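Local coordinates for conserved hypothetical protein (Enterococcus faecalis, PDB 1Z6M) that is of unknown function but has a thioredoxin-like fold with a CxxC pattern at a helix start, consistent with a thiol-disulfide oxidoreductase role, at residues V29-F34 with R43-E48; V150-I153 with Y158-D161; R64-F69 with S96-M101. All coordinates share one frame; numbering follows the deposited sequence.

Contact 1 (V29-F34 with R43-E48); sequences VKMIEF and RKWFEE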
loop_
_atom_site.group_PDB
_atom_site.type_symbol
_atom_site.label_atom_id
_atom_site.label_comp_id
_atom_site.label_asym_id
_atom_site.label_seq_id
_atom_site.Cartn_x
_atom_site.Cartn_y
_atom_site.Cartn_z
ATOM N N VAL A 29 0.691 10.788 13.875
ATOM C CA VAL A 29 -0.103 10.749 12.651
ATOM C C VAL A 29 -0.018 9.353 12.054
ATOM O O VAL A 29 1.069 8.881 11.717
ATOM C CB VAL A 29 0.336 11.829 11.639
ATOM C CG1 VAL A 29 -0.463 11.707 10.347
ATOM C CG2 VAL A 29 0.177 13.226 12.248
ATOM N N LYS A 30 -1.171 8.697 11.944
ATOM C CA LYS A 30 -1.244 7.348 11.387
ATOM C C LYS A 30 -1.769 7.439 9.972
ATOM O O LYS A 30 -2.885 7.905 9.749
ATOM C CB LYS A 30 -2.173 6.464 12.224
ATOM C CG LYS A 30 -1.831 6.389 13.725
ATOM C CD LYS A 30 -0.408 5.905 13.980
ATOM C CE LYS A 30 -0.188 5.609 15.452
ATOM N NZ LYS A 30 1.247 5.401 15.742
HETATM N N MSE A 31 -0.945 7.020 9.019
HETATM C CA MSE A 31 -1.285 7.086 7.601
HETATM C C MSE A 31 -1.577 5.678 7.114
HETATM O O MSE A 31 -0.673 4.849 7.060
HETATM C CB MSE A 31 -0.118 7.696 6.818
HETATM C CG MSE A 31 -0.359 7.828 5.314
HETATM SE SE MSE A 31 1.010 8.704 4.423
HETATM C CE MSE A 31 1.028 10.293 5.328
ATOM N N ILE A 32 -2.832 5.417 6.766
ATOM C CA ILE A 32 -3.263 4.092 6.318
ATOM C C ILE A 32 -3.335 4.075 4.797
ATOM O O ILE A 32 -3.971 4.938 4.196
ATOM C CB ILE A 32 -4.625 3.732 6.959
ATOM C CG1 ILE A 32 -4.449 3.490 8.473
ATOM C CG2 ILE A 32 -5.245 2.504 6.293
ATOM C CD1 ILE A 32 -5.728 3.595 9.278
ATOM N N GLU A 33 -2.675 3.101 4.177
ATOM C CA GLU A 33 -2.557 3.065 2.719
ATOM C C GLU A 33 -3.001 1.718 2.188
ATOM O O GLU A 33 -2.292 0.716 2.354
ATOM C CB GLU A 33 -1.102 3.326 2.283
ATOM C CG GLU A 33 -0.528 4.574 2.918
ATOM C CD GLU A 33 0.933 4.833 2.628
ATOM O OE1 GLU A 33 1.432 4.559 1.504
ATOM O OE2 GLU A 33 1.581 5.361 3.545
ATOM N N PHE A 34 -4.154 1.690 1.527
ATOM C CA PHE A 34 -4.608 0.492 0.820
ATOM C C PHE A 34 -4.082 0.577 -0.603
ATOM O O PHE A 34 -4.436 1.489 -1.355
ATOM C CB PHE A 34 -6.141 0.408 0.798
ATOM C CG PHE A 34 -6.758 0.047 2.120
ATOM C CD1 PHE A 34 -7.009 1.028 3.084
ATOM C CD2 PHE A 34 -7.083 -1.279 2.413
ATOM C CE1 PHE A 34 -7.595 0.698 4.307
ATOM C CE2 PHE A 34 -7.653 -1.616 3.625
ATOM C CZ PHE A 34 -7.906 -0.637 4.574
ATOM N N ARG A 43 1.373 3.196 -7.995
ATOM C CA ARG A 43 2.745 3.571 -8.360
ATOM C C ARG A 43 2.937 5.089 -8.306
ATOM O O ARG A 43 3.937 5.577 -7.764
ATOM C CB ARG A 43 3.142 3.020 -9.737
ATOM C CG ARG A 43 4.562 3.387 -10.181
ATOM C CD ARG A 43 4.916 2.799 -11.556
ATOM N NE ARG A 43 4.029 3.322 -12.596
ATOM C CZ ARG A 43 3.962 2.879 -13.847
ATOM N NH1 ARG A 43 4.755 1.912 -14.270
ATOM N NH2 ARG A 43 3.091 3.433 -14.675
ATOM N N LYS A 44 1.984 5.834 -8.866
ATOM C CA LYS A 44 2.013 7.294 -8.861
ATOM C C LYS A 44 1.996 7.823 -7.429
ATOM O O LYS A 44 2.783 8.702 -7.070
ATOM C CB LYS A 44 0.830 7.850 -9.662
ATOM C CG LYS A 44 0.740 9.372 -9.712
ATOM C CD LYS A 44 1.822 9.988 -10.587
ATOM C CE LYS A 44 1.859 11.509 -10.495
ATOM N NZ LYS A 44 0.627 12.165 -11.011
ATOM N N TRP A 45 1.081 7.303 -6.609
ATOM C CA TRP A 45 1.035 7.675 -5.189
ATOM C C TRP A 45 2.399 7.465 -4.529
ATOM O O TRP A 45 2.919 8.356 -3.850
ATOM C CB TRP A 45 -0.059 6.881 -4.447
ATOM C CG TRP A 45 0.166 6.786 -2.955
ATOM C CD1 TRP A 45 0.486 5.651 -2.250
ATOM C CD2 TRP A 45 0.170 7.866 -2.002
ATOM N NE1 TRP A 45 0.649 5.954 -0.917
ATOM C CE2 TRP A 45 0.470 7.303 -0.741
ATOM C CE3 TRP A 45 -0.063 9.245 -2.090
ATOM C CZ2 TRP A 45 0.538 8.070 0.427
ATOM C CZ3 TRP A 45 -0.004 10.001 -0.917
ATOM C CH2 TRP A 45 0.292 9.412 0.315
ATOM N N PHE A 46 2.986 6.293 -4.737
ATOM C CA PHE A 46 4.245 5.971 -4.082
ATOM C C PHE A 46 5.380 6.885 -4.522
ATOM O O PHE A 46 6.165 7.335 -3.694
ATOM C CB PHE A 46 4.618 4.507 -4.293
ATOM C CG PHE A 46 4.622 3.696 -3.035
ATOM C CD1 PHE A 46 3.465 3.540 -2.280
ATOM C CD2 PHE A 46 5.792 3.086 -2.603
ATOM C CE1 PHE A 46 3.483 2.775 -1.112
ATOM C CE2 PHE A 46 5.807 2.313 -1.443
ATOM C CZ PHE A 46 4.649 2.174 -0.697
ATOM N N GLU A 47 5.484 7.171 -5.820
ATOM C CA GLU A 47 6.600 8.013 -6.259
ATOM C C GLU A 47 6.417 9.477 -5.829
ATOM O O GLU A 47 7.371 10.115 -5.388
ATOM C CB GLU A 47 6.884 7.875 -7.764
ATOM C CG GLU A 47 5.872 8.522 -8.704
ATOM C CD GLU A 47 6.113 10.020 -8.972
ATOM O OE1 GLU A 47 5.303 10.622 -9.698
ATOM O OE2 GLU A 47 7.086 10.614 -8.460
ATOM N N GLU A 48 5.197 10.010 -5.934
ATOM C CA GLU A 48 5.001 11.440 -5.718
ATOM C C GLU A 48 5.106 11.813 -4.245
ATOM O O GLU A 48 5.436 12.957 -3.923
ATOM C CB GLU A 48 3.667 11.905 -6.303
ATOM C CG GLU A 48 2.464 11.440 -5.506
ATOM C CD GLU A 48 1.136 11.636 -6.208
ATOM O OE1 GLU A 48 1.089 12.280 -7.281
ATOM O OE2 GLU A 48 0.126 11.124 -5.678
#

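Contact 2 (V150-I153 with Y158-D161); sequences VPTI and YIFD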
loop_
_atom_site.group_PDB
_atom_site.type_symbol
_atom_site.label_atom_id
_atom_site.label_comp_id
_atom_site.label_asym_id
_atom_site.label_seq_id
_atom_site.Cartn_x
_atom_site.Cartn_y
_atom_site.Cartn_z
ATOM N N VAL A 150 -8.087 1.147 -5.177
ATOM C CA VAL A 150 -6.754 1.524 -4.748
ATOM C C VAL A 150 -6.208 2.613 -5.679
ATOM O O VAL A 150 -6.635 2.721 -6.830
ATOM C CB VAL A 150 -5.786 0.308 -4.699
ATOM C CG1 VAL A 150 -6.223 -0.688 -3.607
ATOM C CG2 VAL A 150 -5.667 -0.366 -6.066
ATOM N N PRO A 151 -5.298 3.456 -5.177
ATOM C CA PRO A 151 -4.926 3.576 -3.777
ATOM C C PRO A 151 -6.010 4.318 -2.995
ATOM O O PRO A 151 -6.620 5.255 -3.517
ATOM C CB PRO A 151 -3.642 4.425 -3.835
ATOM C CG PRO A 151 -3.833 5.277 -5.039
ATOM C CD PRO A 151 -4.586 4.439 -6.019
ATOM N N THR A 152 -6.275 3.878 -1.767
ATOM C CA THR A 152 -7.078 4.652 -0.829
ATOM C C THR A 152 -6.200 4.960 0.361
ATOM O O THR A 152 -5.719 4.039 1.030
ATOM C CB THR A 152 -8.350 3.888 -0.397
ATOM O OG1 THR A 152 -9.179 3.691 -1.542
ATOM C CG2 THR A 152 -9.149 4.676 0.616
ATOM N N ILE A 153 -5.953 6.251 0.591
ATOM C CA ILE A 153 -5.093 6.697 1.675
ATOM C C ILE A 153 -5.960 7.410 2.688
ATOM O O ILE A 153 -6.807 8.222 2.302
ATOM C CB ILE A 153 -3.949 7.650 1.194
ATOM C CG1 ILE A 153 -3.305 7.175 -0.128
ATOM C CG2 ILE A 153 -2.911 7.869 2.323
ATOM C CD1 ILE A 153 -2.658 5.814 -0.100
ATOM N N TYR A 158 -9.707 12.071 6.845
ATOM C CA TYR A 158 -9.310 12.499 5.506
ATOM C C TYR A 158 -9.011 11.302 4.613
ATOM O O TYR A 158 -8.180 10.457 4.958
ATOM C CB TYR A 158 -8.107 13.441 5.599
ATOM C CG TYR A 158 -8.434 14.663 6.410
ATOM C CD1 TYR A 158 -8.020 14.773 7.734
ATOM C CD2 TYR A 158 -9.206 15.690 5.868
ATOM C CE1 TYR A 158 -8.342 15.897 8.496
ATOM C CE2 TYR A 158 -9.534 16.815 6.616
ATOM C CZ TYR A 158 -9.098 16.910 7.932
ATOM O OH TYR A 158 -9.414 18.011 8.699
ATOM N N ILE A 159 -9.711 11.219 3.484
ATOM C CA ILE A 159 -9.624 10.091 2.568
ATOM C C ILE A 159 -9.221 10.651 1.207
ATOM O O ILE A 159 -9.881 11.545 0.677
ATOM C CB ILE A 159 -10.997 9.395 2.440
ATOM C CG1 ILE A 159 -11.516 8.925 3.803
ATOM C CG2 ILE A 159 -10.924 8.227 1.468
ATOM C CD1 ILE A 159 -13.027 8.678 3.832
ATOM N N PHE A 160 -8.120 10.158 0.650
ATOM C CA PHE A 160 -7.616 10.714 -0.595
ATOM C C PHE A 160 -6.923 9.624 -1.401
ATOM O O PHE A 160 -6.885 8.469 -0.985
ATOM C CB PHE A 160 -6.708 11.934 -0.333
ATOM C CG PHE A 160 -5.591 11.670 0.637
ATOM C CD1 PHE A 160 -4.326 11.320 0.170
ATOM C CD2 PHE A 160 -5.795 11.793 2.014
ATOM C CE1 PHE A 160 -3.277 11.089 1.059
ATOM C CE2 PHE A 160 -4.765 11.560 2.904
ATOM C CZ PHE A 160 -3.499 11.217 2.432
ATOM N N ASP A 161 -6.389 9.983 -2.562
ATOM C CA ASP A 161 -5.745 9.001 -3.436
ATOM C C ASP A 161 -4.580 9.656 -4.161
ATOM O O ASP A 161 -4.077 10.691 -3.726
ATOM C CB ASP A 161 -6.770 8.404 -4.417
ATOM C CG ASP A 161 -7.394 9.448 -5.335
ATOM O OD1 ASP A 161 -6.844 10.552 -5.447
ATOM O OD2 ASP A 161 -8.419 9.136 -5.974
#

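Contact 3 (R64-F69 with S96-M101); sequences RIIKLF and SALHKM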
loop_
_atom_site.group_PDB
_atom_site.type_symbol
_atom_site.label_atom_id
_atom_site.label_comp_id
_atom_site.label_asym_id
_atom_site.label_seq_id
_atom_site.Cartn_x
_atom_site.Cartn_y
_atom_site.Cartn_z
ATOM N N ARG A 64 3.371 4.932 8.884
ATOM C CA ARG A 64 2.587 4.416 7.766
ATOM C C ARG A 64 2.191 2.994 8.069
ATOM O O ARG A 64 3.001 2.210 8.583
ATOM C CB ARG A 64 3.392 4.435 6.474
ATOM C CG ARG A 64 3.904 5.815 6.084
ATOM C CD ARG A 64 4.926 5.711 4.966
ATOM N NE ARG A 64 4.282 5.342 3.709
ATOM C CZ ARG A 64 4.926 5.136 2.564
ATOM N NH1 ARG A 64 6.250 5.225 2.508
ATOM N NH2 ARG A 64 4.238 4.831 1.469
ATOM N N ILE A 65 0.935 2.671 7.749
ATOM C CA ILE A 65 0.452 1.296 7.839
ATOM C C ILE A 65 -0.022 0.908 6.444
ATOM O O ILE A 65 -1.081 1.330 5.976
ATOM C CB ILE A 65 -0.657 1.090 8.902
ATOM C CG1 ILE A 65 -0.221 1.622 10.272
ATOM C CG2 ILE A 65 -1.012 -0.388 8.995
ATOM C CD1 ILE A 65 -0.627 3.083 10.538
ATOM N N ILE A 66 0.816 0.120 5.777
ATOM C CA ILE A 66 0.623 -0.209 4.374
ATOM C C ILE A 66 -0.109 -1.541 4.272
ATOM O O ILE A 66 0.403 -2.577 4.737
ATOM C CB ILE A 66 1.966 -0.203 3.611
ATOM C CG1 ILE A 66 2.598 1.199 3.666
ATOM C CG2 ILE A 66 1.764 -0.638 2.154
ATOM C CD1 ILE A 66 4.061 1.243 3.238
ATOM N N LYS A 67 -1.299 -1.479 3.684
ATOM C CA LYS A 67 -2.209 -2.610 3.585
ATOM C C LYS A 67 -2.233 -3.092 2.150
ATOM O O LYS A 67 -2.804 -2.431 1.280
ATOM C CB LYS A 67 -3.599 -2.201 4.080
ATOM C CG LYS A 67 -3.550 -1.801 5.564
ATOM C CD LYS A 67 -4.879 -1.305 6.079
ATOM C CE LYS A 67 -4.775 -0.781 7.508
ATOM N NZ LYS A 67 -4.811 -1.865 8.558
ATOM N N LEU A 68 -1.595 -4.234 1.918
ATOM C CA LEU A 68 -1.479 -4.786 0.564
ATOM C C LEU A 68 -2.755 -5.547 0.250
ATOM O O LEU A 68 -3.012 -6.620 0.801
ATOM C CB LEU A 68 -0.221 -5.646 0.435
ATOM C CG LEU A 68 1.079 -4.877 0.712
ATOM C CD1 LEU A 68 2.260 -5.811 0.547
ATOM C CD2 LEU A 68 1.249 -3.661 -0.178
ATOM N N PHE A 69 -3.566 -4.926 -0.605
ATOM C CA PHE A 69 -4.936 -5.344 -0.885
ATOM C C PHE A 69 -4.912 -6.226 -2.135
ATOM O O PHE A 69 -4.737 -5.727 -3.266
ATOM C CB PHE A 69 -5.743 -4.052 -1.111
ATOM C CG PHE A 69 -7.253 -4.198 -1.169
ATOM C CD1 PHE A 69 -7.909 -5.426 -1.095
ATOM C CD2 PHE A 69 -8.022 -3.048 -1.350
ATOM C CE1 PHE A 69 -9.313 -5.480 -1.181
ATOM C CE2 PHE A 69 -9.399 -3.105 -1.433
ATOM C CZ PHE A 69 -10.050 -4.325 -1.357
ATOM N N SER A 96 11.707 -1.340 0.870
ATOM C CA SER A 96 12.659 -1.368 -0.238
ATOM C C SER A 96 12.159 -2.279 -1.355
ATOM O O SER A 96 12.245 -1.948 -2.535
ATOM C CB SER A 96 14.041 -1.827 0.239
ATOM O OG SER A 96 14.950 -1.943 -0.850
ATOM N N ALA A 97 11.631 -3.436 -0.971
ATOM C CA ALA A 97 11.063 -4.362 -1.930
ATOM C C ALA A 97 9.882 -3.735 -2.670
ATOM O O ALA A 97 9.782 -3.874 -3.878
ATOM C CB ALA A 97 10.652 -5.659 -1.244
ATOM N N LEU A 98 8.992 -3.047 -1.956
ATOM C CA LEU A 98 7.882 -2.361 -2.613
ATOM C C LEU A 98 8.390 -1.353 -3.629
ATOM O O LEU A 98 7.869 -1.260 -4.739
ATOM C CB LEU A 98 6.998 -1.646 -1.596
ATOM C CG LEU A 98 6.138 -2.550 -0.718
ATOM C CD1 LEU A 98 5.453 -1.693 0.346
ATOM C CD2 LEU A 98 5.113 -3.343 -1.528
ATOM N N HIS A 99 9.428 -0.607 -3.261
ATOM C CA HIS A 99 10.024 0.336 -4.196
ATOM C C HIS A 99 10.542 -0.350 -5.453
ATOM O O HIS A 99 10.360 0.158 -6.551
ATOM C CB HIS A 99 11.127 1.155 -3.532
ATOM C CG HIS A 99 10.613 2.152 -2.548
ATOM N ND1 HIS A 99 11.362 2.599 -1.484
ATOM C CD2 HIS A 99 9.416 2.776 -2.454
ATOM C CE1 HIS A 99 10.652 3.465 -0.780
ATOM N NE2 HIS A 99 9.468 3.596 -1.350
ATOM N N LYS A 100 11.190 -1.498 -5.288
ATOM C CA LYS A 100 11.698 -2.226 -6.446
ATOM C C LYS A 100 10.565 -2.806 -7.288
ATOM O O LYS A 100 10.631 -2.773 -8.521
ATOM C CB LYS A 100 12.682 -3.318 -6.027
ATOM C CG LYS A 100 14.106 -2.833 -5.822
ATOM C CD LYS A 100 15.052 -4.014 -5.674
ATOM C CE LYS A 100 16.349 -3.621 -4.991
ATOM N NZ LYS A 100 16.221 -3.640 -3.502
HETATM N N MSE A 101 9.536 -3.333 -6.623
HETATM C CA MSE A 101 8.350 -3.838 -7.324
HETATM C C MSE A 101 7.703 -2.740 -8.178
HETATM O O MSE A 101 7.377 -2.957 -9.345
HETATM C CB MSE A 101 7.324 -4.410 -6.328
HETATM C CG MSE A 101 7.746 -5.681 -5.607
HETATM SE SE MSE A 101 6.550 -6.105 -4.252
HETATM C CE MSE A 101 7.387 -7.589 -3.605
HETATM O O HOH W 1 7.798 5.340 -0.005
#

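Contact 1 (V29-F34 with R43-E48)
Glu33 and Trp45 make the polar link between strand 29-34 and helix 43-48. The Trp45 indole NE1 donates to Glu33 OE1 at 2.9 Å. The bond is fairly straight, with an N-H...O angle of 161°. The oxygen lies almost exactly in the indole plane. From the other side the geometry differs, because the N-H comes down from above the carboxylate plane. The carboxylate and indole planes stand 88° apart. Glu33 places CG anti to its carbonyl carbon and is extended beyond CG, so the carboxylate reaches the indole edge.

A salt bridge holds the same carboxylate from a second direction. Glu33 OE2 pairs with Arg64 NE on strand 62-68, and Arg64 NH2 lies 2.8 Å from Glu33 OE1. Together the indole and the arginine restrict rotation of the carboxylate.

The remaining contacts involve the selenium and the rings. Selenomethionine Met31 brings SE to 4.1 Å from Trp45 CZ2, at the ring edge. This is a Met-aromatic contact made edge-on, with SE 5.3 Å from the centroid of the six-membered ring. Leu169 of helix 166-173 packs against both Met31 and Trp45. Phe46 makes a different kind of contact, its ring carbon CE1 approaching the carboxylate oxygen Glu33 OE1 obliquely at 3.8 Å. The Phe46 ring also meets Phe102.

All four touching residues are buried. The axes of the two segments approach to 11.3 Å, with 146° between their directions. They belong to the first two elements of a beta-alpha-beta unit completed by strand 62-68. This unit, with a CxxC pattern at the start of its helix 40-58, is consistent with a thioredoxin-type site, and Trp45 lies near that pattern.

Contact 2 (V150-I153 with Y158-D161)
Phe160 holds CG between its backbone N and carbonyl carbon (chi1 53°), which lays its ring over Ile153. Ile153 sets CG2 anti to its own N, which brings that methyl to the ring's rim at CZ and CE1. The result is a CH-pi contact: Ile153 CB lies over one face of the Phe160 ring, offset toward the rim, and 3.9 Å from the centroid. Packing is tight beside it, with Ile153 CG2 only 3.4 Å from Phe160 CZ.

The backbones form an antiparallel hydrogen-bonded pair. Ile153 N donates to Phe160 O at 2.9 Å, and Phe160 N returns a bond of 2.9 Å to Ile153 O. The side chains of Thr152 and Ile159 lie side by side, pointing the same way, with Thr152 CG2 4.1 Å from Ile159 CG2. Where the strands end, Asp161 CB sits 3.3 Å from Pro151 O.

A cis peptide precedes Pro151, as in thioredoxin-fold proteins, and the proline touches Tyr41 and Cys42 of helix 40-58. Phe160 stacks on Tyr172 of helix 166-173. The hairpin thus carries the edge strand 158-160, while strand 152-155 lies against strand 29-35, where Ile153 meets Met31 and Glu33.

Contact 3 (R64-F69 with S96-M101)
Leu68 and Leu98 mark where strand 64-68 comes nearest to helix 96-101. Their CA atoms are 10.2 Å apart, so the backbones are separated by a layer of side chains. Residues 64 to 68 have extended backbone angles, and Arg64, Ile66 and Leu68 all point toward the helix. On the helix, Leu98 points back at the strand.

The apolar meeting is made by methyl groups. Leu98 is the shared partner and uses both of its branches. Its CD2 lies 4.1 Å from Leu68 CD2, and its CD1 lies 4.2 Å from Ile66 CG2. Tyr88 and Ile86 also pack on Leu68, and Ile35 of strand 29-35 touches both Ile66 and Leu68.

Beside this cluster runs a polar bridge. One water takes a bond from Arg64 NH1 at 3.0 Å and is hydrogen-bonded to His99 NE2 at 2.8 Å. It lies in the guanidinium plane and also at the edge of the imidazole, in that ring's plane. Ile66 CD1 sits 3.9 Å above one face of the Arg64 guanidinium, near its rim. The guanidinium is also engaged from strand 29-35.

The chemistry is therefore divided. Methyl contacts join strand to helix in the interior. Next to them the link is indirect. Arg64 NH1 and His99 NE2 are 5.3 Å apart, too far to bond directly, and the water joins them.

Overall arrangement
Contacts 1 and 3 are buried near the centre of the chain, whereas contact 2 is only partly buried, at the sheet edge. All three draw on one mixed sheet. Strand 29-35 lies centrally, between strand 62-68 of contact 3 and strand 152-155 of contact 2. Contacts 1 and 3 are joined through neighbouring strands by the Glu33-Arg64 salt bridge and by a probable hydrogen bond from Lys67 N to Glu33 O (2.8 Å). Contacts 1 and 2 meet where Trp45 NE1 lies 3.4 Å from Ile153 CD1. Their chemistry differs: a buried polar link in contact 1, backbone pairing in contact 2, and methyl packing with one bridging water in contact 3.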